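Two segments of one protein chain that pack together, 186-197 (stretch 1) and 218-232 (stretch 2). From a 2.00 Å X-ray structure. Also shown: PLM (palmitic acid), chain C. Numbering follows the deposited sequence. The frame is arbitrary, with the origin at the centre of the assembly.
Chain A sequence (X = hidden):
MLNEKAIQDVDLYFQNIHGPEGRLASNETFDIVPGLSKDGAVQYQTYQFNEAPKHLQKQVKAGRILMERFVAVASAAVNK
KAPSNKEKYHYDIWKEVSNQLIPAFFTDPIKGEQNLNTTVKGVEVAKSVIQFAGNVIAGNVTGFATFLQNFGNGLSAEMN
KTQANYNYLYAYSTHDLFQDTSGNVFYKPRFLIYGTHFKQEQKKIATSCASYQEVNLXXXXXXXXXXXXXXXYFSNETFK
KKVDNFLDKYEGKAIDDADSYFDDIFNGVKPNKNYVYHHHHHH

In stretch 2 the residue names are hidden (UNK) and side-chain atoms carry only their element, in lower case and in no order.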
ATOM      1  N   PHE A 186       1.536  -9.298  19.142  1.00 26.34           N
ATOM      2  CA  PHE A 186       2.704  -8.726  18.508  1.00 26.55           C
ATOM      3  C   PHE A 186       2.305  -7.613  17.529  1.00 26.39           C
ATOM      4  O   PHE A 186       1.155  -7.555  17.047  1.00 25.60           O
ATOM      5  CB  PHE A 186       3.537  -9.810  17.799  1.00 27.28           C
ATOM      6  CG  PHE A 186       2.793 -10.525  16.701  1.00 28.41           C
ATOM      7  CD1 PHE A 186       2.702  -9.969  15.424  1.00 28.83           C
ATOM      8  CD2 PHE A 186       2.164 -11.743  16.948  1.00 29.61           C
ATOM      9  CE1 PHE A 186       2.015 -10.620  14.415  1.00 28.19           C
ATOM     10  CE2 PHE A 186       1.466 -12.409  15.936  1.00 28.76           C
ATOM     11  CZ  PHE A 186       1.391 -11.833  14.666  1.00 28.91           C
ATOM     12  N   TYR A 187       3.259  -6.730  17.256  1.00 26.14           N
ATOM     13  CA  TYR A 187       3.112  -5.732  16.205  1.00 26.28           C
ATOM     14  C   TYR A 187       4.016  -6.072  15.008  1.00 26.46           C
ATOM     15  O   TYR A 187       5.245  -6.154  15.143  1.00 26.70           O
ATOM     16  CB  TYR A 187       3.346  -4.316  16.768  1.00 26.17           C
ATOM     17  CG  TYR A 187       3.431  -3.215  15.737  1.00 27.00           C
ATOM     18  CD1 TYR A 187       2.451  -3.064  14.742  1.00 25.63           C
ATOM     19  CD2 TYR A 187       4.497  -2.312  15.760  1.00 25.50           C
ATOM     20  CE1 TYR A 187       2.546  -2.041  13.799  1.00 27.87           C
ATOM     21  CE2 TYR A 187       4.595  -1.294  14.833  1.00 25.44           C
ATOM     22  CZ  TYR A 187       3.622  -1.159  13.853  1.00 27.09           C
ATOM     23  OH  TYR A 187       3.724  -0.139  12.930  1.00 27.53           O
ATOM     24  N   LYS A 188       3.388  -6.312  13.846  1.00 25.64           N
ATOM     25  CA  LYS A 188       4.121  -6.503  12.594  1.00 25.27           C
ATOM     26  C   LYS A 188       3.774  -5.396  11.591  1.00 24.89           C
ATOM     27  O   LYS A 188       2.649  -5.351  11.088  1.00 24.02           O
ATOM     28  CB  LYS A 188       3.829  -7.890  11.992  1.00 25.14           C
ATOM     29  CG  LYS A 188       4.685  -8.253  10.766  1.00 25.34           C
ATOM     30  CD  LYS A 188       4.154  -9.492  10.017  1.00 26.39           C
ATOM     31  CE  LYS A 188       4.275 -10.775  10.844  1.00 27.71           C
ATOM     32  NZ  LYS A 188       5.683 -11.076  11.270  1.00 29.54           N
ATOM     33  N   PRO A 189       4.716  -4.459  11.342  1.00 25.25           N
ATOM     34  CA  PRO A 189       4.486  -3.499  10.267  1.00 24.83           C
ATOM     35  C   PRO A 189       5.017  -3.976   8.907  1.00 24.56           C
ATOM     36  O   PRO A 189       6.197  -4.334   8.797  1.00 24.66           O
ATOM     37  CB  PRO A 189       5.243  -2.259  10.736  1.00 24.90           C
ATOM     38  CG  PRO A 189       6.367  -2.790  11.605  1.00 25.79           C
ATOM     39  CD  PRO A 189       5.972  -4.183  12.076  1.00 25.32           C
ATOM     40  N   ARG A 190       4.153  -3.970   7.889  1.00 24.57           N
ATOM     41  CA  ARG A 190       4.554  -4.389   6.516  1.00 24.97           C
ATOM     42  C   ARG A 190       4.400  -3.269   5.473  1.00 24.48           C
ATOM     43  O   ARG A 190       3.412  -2.512   5.512  1.00 23.95           O
ATOM     44  CB  ARG A 190       3.724  -5.593   6.057  1.00 24.58           C
ATOM     45  CG  ARG A 190       3.928  -6.882   6.835  1.00 26.06           C
ATOM     46  CD  ARG A 190       2.948  -7.984   6.348  1.00 26.63           C
ATOM     47  NE  ARG A 190       1.603  -7.886   6.953  1.00 31.46           N
ATOM     48  CZ  ARG A 190       0.478  -8.366   6.405  1.00 32.59           C
ATOM     49  NH1 ARG A 190       0.519  -8.987   5.228  1.00 35.02           N
ATOM     50  NH2 ARG A 190      -0.700  -8.225   7.028  1.00 29.58           N
ATOM     51  N   PHE A 191       5.376  -3.195   4.553  1.00 23.34           N
ATOM     52  CA  PHE A 191       5.404  -2.315   3.393  1.00 23.31           C
ATOM     53  C   PHE A 191       5.085  -3.190   2.164  1.00 23.02           C
ATOM     54  O   PHE A 191       5.768  -4.190   1.917  1.00 22.56           O
ATOM     55  CB  PHE A 191       6.804  -1.683   3.283  1.00 23.65           C
ATOM     56  CG  PHE A 191       7.057  -0.887   2.018  1.00 24.68           C
ATOM     57  CD1 PHE A 191       6.783   0.473   1.956  1.00 26.94           C
ATOM     58  CD2 PHE A 191       7.643  -1.495   0.899  1.00 27.00           C
ATOM     59  CE1 PHE A 191       7.062   1.209   0.781  1.00 27.96           C
ATOM     60  CE2 PHE A 191       7.912  -0.777  -0.262  1.00 26.17           C
ATOM     61  CZ  PHE A 191       7.623   0.570  -0.327  1.00 25.89           C
ATOM     62  N   LEU A 192       4.032  -2.830   1.433  1.00 22.31           N
ATOM     63  CA  LEU A 192       3.528  -3.641   0.293  1.00 21.85           C
ATOM     64  C   LEU A 192       3.203  -2.809  -0.954  1.00 21.86           C
ATOM     65  O   LEU A 192       2.543  -1.780  -0.844  1.00 20.98           O
ATOM     66  CB  LEU A 192       2.277  -4.429   0.720  1.00 21.63           C
ATOM     67  CG  LEU A 192       2.459  -5.461   1.843  1.00 22.46           C
ATOM     68  CD1 LEU A 192       1.153  -5.818   2.553  1.00 23.01           C
ATOM     69  CD2 LEU A 192       3.173  -6.730   1.331  1.00 20.86           C
ATOM     70  N   ILE A 193       3.686  -3.245  -2.130  1.00 21.69           N
ATOM     71  CA  ILE A 193       3.267  -2.656  -3.414  1.00 21.70           C
ATOM     72  C   ILE A 193       2.678  -3.760  -4.287  1.00 20.48           C
ATOM     73  O   ILE A 193       3.360  -4.728  -4.599  1.00 19.49           O
ATOM     74  CB  ILE A 193       4.396  -1.931  -4.218  1.00 22.69           C
ATOM     75  CG1 ILE A 193       5.356  -1.105  -3.323  1.00 23.71           C
ATOM     76  CG2 ILE A 193       3.766  -1.111  -5.371  1.00 23.60           C
ATOM     77  CD1 ILE A 193       4.831   0.284  -2.867  1.00 25.08           C
ATOM     78  N   TYR A 194       1.396  -3.627  -4.615  1.00 20.30           N
ATOM     79  CA  TYR A 194       0.676  -4.630  -5.415  1.00 21.04           C
ATOM     80  C   TYR A 194       0.265  -3.963  -6.698  1.00 20.92           C
ATOM     81  O   TYR A 194      -0.043  -2.763  -6.703  1.00 20.07           O
ATOM     82  CB  TYR A 194      -0.576  -5.130  -4.691  1.00 21.32           C
ATOM     83  CG  TYR A 194      -0.343  -6.175  -3.619  1.00 23.04           C
ATOM     84  CD1 TYR A 194       0.887  -6.300  -2.957  1.00 21.50           C
ATOM     85  CD2 TYR A 194      -1.378  -7.007  -3.229  1.00 23.74           C
ATOM     86  CE1 TYR A 194       1.071  -7.258  -1.971  1.00 23.28           C
ATOM     87  CE2 TYR A 194      -1.203  -7.960  -2.246  1.00 24.67           C
ATOM     88  CZ  TYR A 194       0.018  -8.084  -1.621  1.00 24.22           C
ATOM     89  OH  TYR A 194       0.154  -9.055  -0.645  1.00 25.56           O
ATOM     90  N   GLY A 195       0.260  -4.730  -7.789  1.00 20.47           N
ATOM     91  CA  GLY A 195      -0.064  -4.160  -9.091  1.00 20.55           C
ATOM     92  C   GLY A 195      -0.943  -5.070  -9.925  1.00 20.58           C
ATOM     93  O   GLY A 195      -0.674  -6.267 -10.044  1.00 19.76           O
ATOM     94  N   THR A 196      -2.008  -4.496 -10.469  1.00 20.54           N
ATOM     95  CA  THR A 196      -2.892  -5.208 -11.406  1.00 22.25           C
ATOM     96  C   THR A 196      -3.372  -4.228 -12.488  1.00 21.52           C
ATOM     97  O   THR A 196      -2.766  -3.163 -12.686  1.00 21.30           O
ATOM     98  CB  THR A 196      -4.049  -5.993 -10.649  1.00 22.09           C
ATOM     99  OG1 THR A 196      -4.681  -6.966 -11.510  1.00 24.35           O
ATOM    100  CG2 THR A 196      -5.106  -5.044 -10.020  1.00 23.32           C
ATOM    101  N   HIS A 197      -4.418  -4.602 -13.217  1.00 21.97           N
ATOM    102  CA  HIS A 197      -5.043  -3.730 -14.199  1.00 22.56           C
ATOM    103  C   HIS A 197      -6.497  -4.174 -14.352  1.00 22.68           C
ATOM    104  O   HIS A 197      -6.848  -5.286 -13.934  1.00 23.48           O
ATOM    105  CB  HIS A 197      -4.314  -3.781 -15.563  1.00 22.49           C
ATOM    106  CG  HIS A 197      -4.225  -5.163 -16.141  1.00 25.67           C
ATOM    107  ND1 HIS A 197      -5.125  -5.642 -17.067  1.00 29.18           N
ATOM    108  CD2 HIS A 197      -3.378  -6.184 -15.880  1.00 27.42           C
ATOM    109  CE1 HIS A 197      -4.816  -6.887 -17.380  1.00 28.11           C
ATOM    110  NE2 HIS A 197      -3.760  -7.239 -16.672  1.00 30.94           N
ATOM    111  N   UNK A 218     -11.556 -11.550 -11.008  1.00 31.73           N
ATOM    112  CA  UNK A 218     -10.446 -12.359 -11.522  1.00 31.28           C
ATOM    113  C   UNK A 218      -9.279 -11.443 -11.879  1.00 29.69           C
ATOM    114  O   UNK A 218      -9.258 -10.842 -12.958  1.00 28.89           O
ATOM    115  c   UNK A 218     -10.065 -14.966 -14.472  1.00 33.72           C
ATOM    116  c   UNK A 218      -9.785 -14.246 -13.150  1.00 32.48           C
ATOM    117  o   UNK A 218     -10.001 -16.213 -14.477  1.00 37.64           O
ATOM    118  o   UNK A 218     -10.310 -14.303 -15.510  1.00 36.82           O
ATOM    119  c   UNK A 218     -10.872 -13.226 -12.731  1.00 31.78           C
ATOM    120  N   UNK A 219      -8.336 -11.298 -10.947  1.00 27.99           N
ATOM    121  CA  UNK A 219      -7.206 -10.382 -11.130  1.00 26.66           C
ATOM    122  C   UNK A 219      -5.904 -11.079 -10.815  1.00 26.08           C
ATOM    123  O   UNK A 219      -5.773 -11.741  -9.784  1.00 25.61           O
ATOM    124  c   UNK A 219      -9.355  -6.314 -11.773  1.00 27.13           C
ATOM    125  c   UNK A 219      -8.290  -7.160 -11.452  1.00 25.51           C
ATOM    126  c   UNK A 219     -10.621  -6.544 -11.223  1.00 26.84           C
ATOM    127  c   UNK A 219     -10.814  -7.631 -10.349  1.00 24.43           C
ATOM    128  c   UNK A 219      -8.474  -8.240 -10.592  1.00 26.71           C
ATOM    129  c   UNK A 219      -9.742  -8.460 -10.041  1.00 25.86           C
ATOM    130  c   UNK A 219      -7.328  -9.135 -10.241  1.00 26.44           C
ATOM    131  N   UNK A 220      -4.942 -10.931 -11.718  1.00 25.36           N
ATOM    132  CA  UNK A 220      -3.585 -11.365 -11.463  1.00 24.09           C
ATOM    133  C   UNK A 220      -2.857 -10.186 -10.851  1.00 23.16           C
ATOM    134  O   UNK A 220      -2.775  -9.120 -11.452  1.00 23.31           O
ATOM    135  N   UNK A 221      -2.345 -10.385  -9.638  1.00 22.68           N
ATOM    136  CA  UNK A 221      -1.736  -9.308  -8.858  1.00 22.28           C
ATOM    137  C   UNK A 221      -0.256  -9.605  -8.619  1.00 22.38           C
ATOM    138  O   UNK A 221       0.079 -10.613  -7.995  1.00 23.74           O
ATOM    139  c   UNK A 221      -4.043  -9.042  -7.718  1.00 21.57           C
ATOM    140  c   UNK A 221      -2.476  -9.106  -7.500  1.00 22.21           C
ATOM    141  c   UNK A 221      -1.953  -7.879  -6.781  1.00 21.12           C
ATOM    142  N   UNK A 222       0.617  -8.734  -9.115  1.00 22.40           N
ATOM    143  CA  UNK A 222       2.060  -8.813  -8.857  1.00 23.07           C
ATOM    144  C   UNK A 222       2.362  -8.180  -7.504  1.00 22.60           C
ATOM    145  O   UNK A 222       1.818  -7.118  -7.188  1.00 22.13           O
ATOM    146  o   UNK A 222       2.368  -7.829 -12.225  1.00 37.03           O
ATOM    147  o   UNK A 222       2.857  -9.845 -11.461  1.00 32.97           O
ATOM    148  c   UNK A 222       2.827  -8.039  -9.917  1.00 23.92           C
ATOM    149  c   UNK A 222       2.670  -8.620 -11.297  1.00 28.79           C
ATOM    150  N   UNK A 223       3.215  -8.822  -6.711  1.00 22.62           N
ATOM    151  CA  UNK A 223       3.456  -8.389  -5.336  1.00 22.98           C
ATOM    152  C   UNK A 223       4.933  -8.189  -5.011  1.00 23.36           C
ATOM    153  O   UNK A 223       5.806  -8.928  -5.496  1.00 24.47           O
ATOM    154  o   UNK A 223       3.519 -10.581  -4.169  1.00 25.06           O
ATOM    155  c   UNK A 223       2.795  -9.348  -4.267  1.00 22.99           C
ATOM    156  c   UNK A 223       1.328  -9.659  -4.593  1.00 22.68           C
ATOM    157  N   UNK A 224       5.201  -7.192  -4.175  1.00 22.99           N
ATOM    158  CA  UNK A 224       6.528  -6.939  -3.600  1.00 23.36           C
ATOM    159  C   UNK A 224       6.309  -6.283  -2.229  1.00 23.46           C
ATOM    160  O   UNK A 224       5.327  -5.559  -2.019  1.00 21.96           O
ATOM    161  c   UNK A 224       8.949  -6.293  -4.160  1.00 24.44           C
ATOM    162  c   UNK A 224       7.458  -6.102  -4.534  1.00 23.82           C
ATOM    163  c   UNK A 224       7.090  -4.630  -4.537  1.00 23.42           C
ATOM    164  N   UNK A 225       7.197  -6.584  -1.293  1.00 23.68           N
ATOM    165  CA  UNK A 225       7.053  -6.068   0.059  1.00 24.53           C
ATOM    166  C   UNK A 225       7.964  -6.704   1.083  1.00 24.94           C
ATOM    167  O   UNK A 225       8.732  -7.619   0.779  1.00 25.26           O
ATOM    168  N   UNK A 226       7.872  -6.209   2.315  1.00 24.65           N
ATOM    169  CA  UNK A 226       8.637  -6.767   3.413  1.00 24.69           C
ATOM    170  C   UNK A 226       8.112  -6.282   4.739  1.00 24.11           C
ATOM    171  O   UNK A 226       7.216  -5.442   4.791  1.00 23.54           O
ATOM    172  N   UNK A 227       8.680  -6.828   5.804  1.00 24.64           N
ATOM    173  CA  UNK A 227       8.344  -6.463   7.179  1.00 24.54           C
ATOM    174  C   UNK A 227       9.403  -5.472   7.664  1.00 25.19           C
ATOM    175  O   UNK A 227      10.595  -5.727   7.513  1.00 25.12           O
ATOM    176  c   UNK A 227       8.366  -7.717   8.072  1.00 24.34           C
ATOM    177  o   UNK A 227       7.428  -8.684   7.572  1.00 24.07           O
ATOM    178  c   UNK A 227       8.024  -7.391   9.537  1.00 23.84           C
ATOM    179  N   UNK A 228       8.977  -4.342   8.237  1.00 25.96           N
ATOM    180  CA  UNK A 228       9.936  -3.376   8.768  1.00 26.92           C
ATOM    181  C   UNK A 228      10.605  -3.842  10.062  1.00 27.50           C
ATOM    182  O   UNK A 228       9.978  -4.460  10.907  1.00 26.68           O
ATOM    183  c   UNK A 228      10.226  -0.391  10.702  1.00 27.58           C
ATOM    184  c   UNK A 228      12.231   0.445   8.977  1.00 29.19           C
ATOM    185  c   UNK A 228      11.312  -0.512   8.568  1.00 28.39           C
ATOM    186  c   UNK A 228      12.135   0.989  10.262  1.00 27.89           C
ATOM    187  c   UNK A 228       9.310  -1.989   8.971  1.00 26.92           C
ATOM    188  c   UNK A 228      11.137   0.572  11.113  1.00 26.57           C
ATOM    189  c   UNK A 228      10.301  -0.942   9.421  1.00 27.91           C
ATOM    190  N   UNK A 229      11.892  -3.515  10.187  1.00 28.79           N
ATOM    191  CA  UNK A 229      12.697  -3.847  11.357  1.00 29.98           C
ATOM    192  C   UNK A 229      12.392  -2.880  12.499  1.00 30.42           C
ATOM    193  O   UNK A 229      13.252  -2.089  12.908  1.00 30.25           O
ATOM    194  c   UNK A 229      14.184  -3.793  10.996  1.00 29.81           C
ATOM    195  c   UNK A 229      18.146  -4.086   9.061  1.00 42.54           C
ATOM    196  c   UNK A 229      14.614  -4.801   9.959  1.00 32.30           C
ATOM    197  n   UNK A 229      18.863  -4.398  10.128  1.00 43.19           N
ATOM    198  n   UNK A 229      16.847  -4.364   9.003  1.00 42.00           N
ATOM    199  n   UNK A 229      18.720  -3.468   8.046  1.00 44.01           N
ATOM    200  c   UNK A 229      16.105  -5.047  10.047  1.00 37.41           C
ATOM    201  N   UNK A 230      11.168  -2.950  13.014  1.00 31.18           N
ATOM    202  CA  UNK A 230      10.701  -2.012  14.052  1.00 32.52           C
ATOM    203  C   UNK A 230      11.427  -2.192  15.401  1.00 33.97           C
ATOM    204  O   UNK A 230      11.660  -1.214  16.129  1.00 34.51           O
ATOM    205  c   UNK A 230       9.142  -2.077  14.216  1.00 32.00           C
ATOM    206  c   UNK A 230       8.609  -0.894  15.030  1.00 31.96           C
ATOM    207  c   UNK A 230       8.678   0.455  14.318  1.00 33.51           C
ATOM    208  c   UNK A 230       8.687  -3.423  14.787  1.00 30.89           C
ATOM    209  N   UNK A 231      11.784  -3.440  15.699  1.00 35.71           N
ATOM    210  CA  UNK A 231      12.511  -3.828  16.917  1.00 37.70           C
ATOM    211  C   UNK A 231      13.901  -3.197  16.968  1.00 37.99           C
ATOM    212  O   UNK A 231      14.278  -2.612  17.989  1.00 38.67           O
ATOM    213  c   UNK A 231      11.300  -6.118  17.080  1.00 41.00           C
ATOM    214  c   UNK A 231      12.634  -5.351  17.015  1.00 38.08           C
ATOM    215  o   UNK A 231       9.456  -6.755  15.705  1.00 46.43           O
ATOM    216  o   UNK A 231      11.270  -6.073  14.649  1.00 44.28           O
ATOM    217  c   UNK A 231      10.635  -6.333  15.708  1.00 44.32           C
ATOM    218  N   UNK A 232      14.633  -3.302  15.858  1.00 38.08           N
ATOM    219  CA  UNK A 232      15.938  -2.676  15.696  1.00 38.70           C
ATOM    220  C   UNK A 232      15.872  -1.153  15.647  1.00 38.49           C
ATOM    221  O   UNK A 232      16.794  -0.489  16.111  1.00 38.19           O
ATOM    222  c   UNK A 232      17.380  -5.315  13.271  1.00 45.97           C
ATOM    223  c   UNK A 232      16.643  -3.198  14.448  1.00 38.97           C
ATOM    224  o   UNK A 232      18.392  -5.018  12.593  1.00 47.35           O
ATOM    225  o   UNK A 232      16.535  -6.174  12.916  1.00 46.61           O
ATOM    226  c   UNK A 232      17.170  -4.611  14.600  1.00 41.96           C
TER
HETATM  227  C1  PLM C1278     -16.769   0.018  -5.609  1.00 40.12           C
HETATM  228  O2  PLM C1278     -17.754   0.491  -6.236  1.00 38.78           O
HETATM  229  C2  PLM C1278     -15.650  -0.693  -6.361  1.00 40.54           C
HETATM  230  C3  PLM C1278     -14.343   0.095  -6.400  1.00 40.99           C
HETATM  231  C4  PLM C1278     -13.239  -0.611  -7.191  1.00 41.08           C
HETATM  232  C5  PLM C1278     -12.585  -1.751  -6.411  1.00 41.48           C
HETATM  233  C6  PLM C1278     -11.963  -2.808  -7.324  1.00 41.63           C
HETATM  234  C7  PLM C1278     -10.971  -3.684  -6.563  1.00 42.45           C
HETATM  235  C8  PLM C1278     -10.825  -5.090  -7.155  1.00 42.31           C
HETATM  236  C9  PLM C1278      -9.463  -5.218  -7.837  1.00 43.95           C
HETATM  237  CA  PLM C1278      -8.501  -6.171  -7.137  1.00 43.76           C
HETATM  238  CB  PLM C1278      -7.307  -5.430  -6.547  1.00 43.42           C
HETATM  239  CC  PLM C1278      -6.715  -6.222  -5.391  1.00 42.37           C
HETATM  240  CD  PLM C1278      -6.321  -5.324  -4.227  1.00 42.06           C
HETATM  241  CE  PLM C1278      -4.834  -5.468  -3.940  1.00 41.91           C
HETATM  242  CF  PLM C1278      -4.478  -4.967  -2.548  1.00 41.75           C
HETATM  243  O   HOH W   1       7.747  -7.489  13.537  1.00 39.65           O
HETATM  244  O   HOH W   2       7.384  -5.554  17.002  1.00 40.11           O
HETATM  245  O   HOH W   3       7.353 -11.115   8.889  1.00 38.04           O
HETATM  246  O   HOH W   4      -0.343  -8.224 -12.467  1.00 46.73           O

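Position 218 carries three carbons in a row, the third bearing two oxygens, and reaches nothing on stretch 1: Glu 218. Position 219 has one carbon and a six-carbon ring whose edge meets Thr 196 OG1 and the carbonyl of His 197, while palmitic acid lies over one face; it is Phe 219.

Position 220 has no side-chain atoms, so Gly 220; its O accepts a hydrogen bond from Thr 196 OG1 at 2.9 Å. Position 221 shows one carbon carrying two more, packed on Tyr 194: Val 221, CG1 3.7 Å from Tyr 194 CD2.

At 222, two carbons end in two oxygens, and the backbone pairs both ways with Gly 195: Asp 222. Position 223 has one carbon carrying an oxygen and a carbon, set against the ring of Tyr 194. This is Thr 223; its CG2 sits 3.5 Å from the centroid of the Tyr 194 ring, nearly on the normal, a CH-pi contact.

Three carbons forked at the first mark 224 beside Ile 193: Val 224, CG1 3.8 Å from Ile 193 CB. Position 225 is bare, and an ideal CB would fall 2.5 Å from Phe 191 O and 2.6 Å from Leu 192 CD2, a clash with both. It is Gly 225. Position 226, also bare, is Gly 226, exchanging two backbone hydrogen bonds with Phe 191.

Position 227 has one carbon bearing an oxygen and a carbon, near Lys 188 and Arg 190: Thr 227. Its OG1 is 2.8 Å from the O of water 3, which accepts from Lys 188 NZ. Position 228 has one carbon and a six-carbon ring that leads away after its first carbon meets Pro 189: Phe 228.

Position 229, three carbons, a nitrogen, then a carbon with two nitrogens, touches nothing opposite: Arg 229, the N-cap. Position 230 has four carbons forked at the first, against Tyr 187 and Pro 189: Ile 230. Positions 231 and 232 each have three carbons ending in two oxygens. Glu 231 reaches Tyr 187 O through waters; Glu 232 instead salt-bridges Arg 229, OE1 to NH1 2.6 Å.

The contact is an antiparallel ladder, with Phe 191, Ile 193 and Gly 195 each giving and taking a backbone hydrogen bond. Side chains sort by face: Tyr 194 and Thr 223 share one, Ile 193 and Val 224 the other. At Gly 225, whose CA lies 4.3 Å from Leu 192 CA, the missing CB leaves room for Phe 191 O and Leu 192 CD2. Ile 230 extends the packing past the strand.

Stretch 2, residues 218-232: EFGVDTVGGTFRIEE
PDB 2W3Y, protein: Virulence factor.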